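Local coordinates for protein similar to metal-dependent hydrolase (Staphylococcus aureus subsp. aureus Mu50, PDB 3ESH), which is probably a metal-dependent hydrolase of the metallo-beta-lactamase superfamily, though its substrate is not established, at residues I177-S182 and G188-T193. Numbering follows the deposited sequence.
Sequences IKMQHS and GHTIIT
The carbonyl oxygen of His-189 accepts two bonds from the facing segment: a short one from Ser-182 N (2.8 Å) and a weak one from His-181 ND1 (3.4 Å). These bonds tie the loop end of an antiparallel beta hairpin, strands 177-181 and 190-196, in one of the two mixed sheets of this metallo-beta-lactamase-type fold. Ser-182 and His-189 are joined by two reciprocal bonds, for His-189 ND1 in turn gives its hydrogen to Ser-182 OG at 3.0 Å, with the hydroxyl about 22° out of the ring plane. A small hydroxyl suits this place: chi1 of 81° sets OG between the backbone N and carbonyl carbon of Ser-182, turned to the edge of the imidazole at ND1. The bond limits rotation of the buried His-189 ring, whose NE2 is weakly bonded to Asp-206 N, beside a possible metal site.

Further along, Gln-180 and Ile-191 form a hydrogen-bonded pair, and Lys-178 and Thr-193 another. The side chains of these four residues share one face, where helix 226-242 packs: Ile-191 and Thr-193, buried and beta-branched, touch Met-236 and Phe-240, while the long Lys-178 chain extends outward to solvent. Met-179, a selenomethionine, and Ile-192 form a non-hydrogen-bonded pair on the other face; their chains run alongside each other in one direction, Met-179 CG lying 4.1 Å from Ile-192 CG1. With Ile-177 they pack on Leu-105 of strand 103-105, a buried setting that suits apolar chains. At the far end Lys-178 O takes Thr-193 N at 3.0 Å and, weakly, Thr-193 OG1 at 3.3 Å.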
loop_
_atom_site.group_PDB
_atom_site.type_symbol
_atom_site.label_atom_id
_atom_site.label_comp_id
_atom_site.label_asym_id
_atom_site.label_seq_id
_atom_site.Cartn_x
_atom_site.Cartn_y
_atom_site.Cartn_z
ATOM N N ILE A 177 -1.411 -28.630 14.196
ATOM C CA ILE A 177 -0.654 -28.267 13.006
ATOM C C ILE A 177 -1.120 -26.891 12.540
ATOM O O ILE A 177 -2.264 -26.731 12.130
ATOM C CB ILE A 177 -0.886 -29.268 11.867
ATOM C CG1 ILE A 177 -0.861 -30.708 12.401
ATOM C CG2 ILE A 177 0.174 -29.081 10.799
ATOM C CD1 ILE A 177 0.479 -31.188 12.880
ATOM N N LYS A 178 -0.236 -25.897 12.606
ATOM C CA LYS A 178 -0.602 -24.536 12.205
ATOM C C LYS A 178 0.250 -23.945 11.079
ATOM O O LYS A 178 1.462 -23.798 11.214
ATOM C CB LYS A 178 -0.558 -23.599 13.421
ATOM C CG LYS A 178 -1.402 -24.086 14.607
ATOM C CD LYS A 178 -1.523 -23.038 15.706
ATOM C CE LYS A 178 -2.326 -23.571 16.899
ATOM N NZ LYS A 178 -2.572 -22.561 17.976
HETATM N N MSE A 179 -0.396 -23.612 9.967
HETATM C CA MSE A 179 0.295 -23.020 8.821
HETATM C C MSE A 179 0.252 -21.509 8.957
HETATM O O MSE A 179 -0.737 -20.960 9.438
HETATM C CB MSE A 179 -0.391 -23.442 7.529
HETATM C CG MSE A 179 -0.375 -24.917 7.377
HETATM SE SE MSE A 179 -1.378 -25.394 5.829
HETATM C CE MSE A 179 -0.013 -25.264 4.551
ATOM N N GLN A 180 1.307 -20.832 8.522
ATOM C CA GLN A 180 1.353 -19.375 8.649
ATOM C C GLN A 180 2.126 -18.649 7.542
ATOM O O GLN A 180 3.320 -18.866 7.336
ATOM C CB GLN A 180 1.937 -19.028 10.015
ATOM C CG GLN A 180 2.008 -17.559 10.306
ATOM C CD GLN A 180 2.587 -17.288 11.682
ATOM O OE1 GLN A 180 3.108 -16.199 11.948
ATOM N NE2 GLN A 180 2.493 -18.278 12.573
ATOM N N HIS A 181 1.424 -17.777 6.838
ATOM C CA HIS A 181 1.987 -16.995 5.737
ATOM C C HIS A 181 3.187 -16.171 6.195
ATOM O O HIS A 181 3.046 -15.294 7.036
ATOM C CB HIS A 181 0.900 -16.062 5.177
ATOM C CG HIS A 181 1.333 -15.259 3.987
ATOM N ND1 HIS A 181 2.130 -15.771 2.991
ATOM C CD2 HIS A 181 1.001 -14.005 3.599
ATOM C CE1 HIS A 181 2.271 -14.868 2.034
ATOM N NE2 HIS A 181 1.593 -13.790 2.378
ATOM N N SER A 182 4.367 -16.447 5.643
ATOM C CA SER A 182 5.561 -15.711 6.036
ATOM C C SER A 182 6.048 -14.773 4.949
ATOM O O SER A 182 6.490 -13.669 5.235
ATOM C CB SER A 182 6.706 -16.657 6.406
ATOM O OG SER A 182 7.372 -17.140 5.262
ATOM N N GLY A 188 4.112 -15.920 -1.318
ATOM C CA GLY A 188 3.153 -16.722 -0.586
ATOM C C GLY A 188 3.783 -17.783 0.285
ATOM O O GLY A 188 3.089 -18.669 0.784
ATOM N N HIS A 189 5.092 -17.696 0.498
ATOM C CA HIS A 189 5.773 -18.691 1.307
ATOM C C HIS A 189 5.137 -18.848 2.678
ATOM O O HIS A 189 4.747 -17.865 3.314
ATOM C CB HIS A 189 7.244 -18.340 1.444
ATOM C CG HIS A 189 8.046 -19.382 2.159
ATOM N ND1 HIS A 189 8.035 -19.515 3.529
ATOM C CD2 HIS A 189 8.884 -20.336 1.689
ATOM C CE1 HIS A 189 8.838 -20.506 3.878
ATOM N NE2 HIS A 189 9.364 -21.017 2.781
ATOM N N THR A 190 5.063 -20.104 3.127
ATOM C CA THR A 190 4.444 -20.477 4.390
ATOM C C THR A 190 5.338 -21.341 5.297
ATOM O O THR A 190 6.148 -22.134 4.822
ATOM C CB THR A 190 3.106 -21.248 4.099
ATOM O OG1 THR A 190 2.227 -20.412 3.335
ATOM C CG2 THR A 190 2.403 -21.664 5.386
ATOM N N ILE A 191 5.194 -21.177 6.607
ATOM C CA ILE A 191 5.946 -21.978 7.559
ATOM C C ILE A 191 4.922 -22.803 8.330
ATOM O O ILE A 191 3.762 -22.438 8.404
ATOM C CB ILE A 191 6.762 -21.101 8.539
ATOM C CG1 ILE A 191 5.835 -20.279 9.419
ATOM C CG2 ILE A 191 7.672 -20.154 7.759
ATOM C CD1 ILE A 191 6.457 -19.890 10.711
ATOM N N ILE A 192 5.341 -23.914 8.914
ATOM C CA ILE A 192 4.409 -24.775 9.639
ATOM C C ILE A 192 4.929 -25.133 11.031
ATOM O O ILE A 192 6.118 -25.398 11.216
ATOM C CB ILE A 192 4.149 -26.073 8.826
ATOM C CG1 ILE A 192 3.618 -25.700 7.435
ATOM C CG2 ILE A 192 3.164 -26.960 9.547
ATOM C CD1 ILE A 192 3.773 -26.781 6.377
ATOM N N THR A 193 4.038 -25.130 12.013
ATOM C CA THR A 193 4.408 -25.472 13.378
ATOM C C THR A 193 3.602 -26.681 13.845
ATOM O O THR A 193 2.438 -26.844 13.474
ATOM C CB THR A 193 4.150 -24.300 14.353
ATOM O OG1 THR A 193 2.787 -23.890 14.253
ATOM C CG2 THR A 193 5.050 -23.121 14.030
#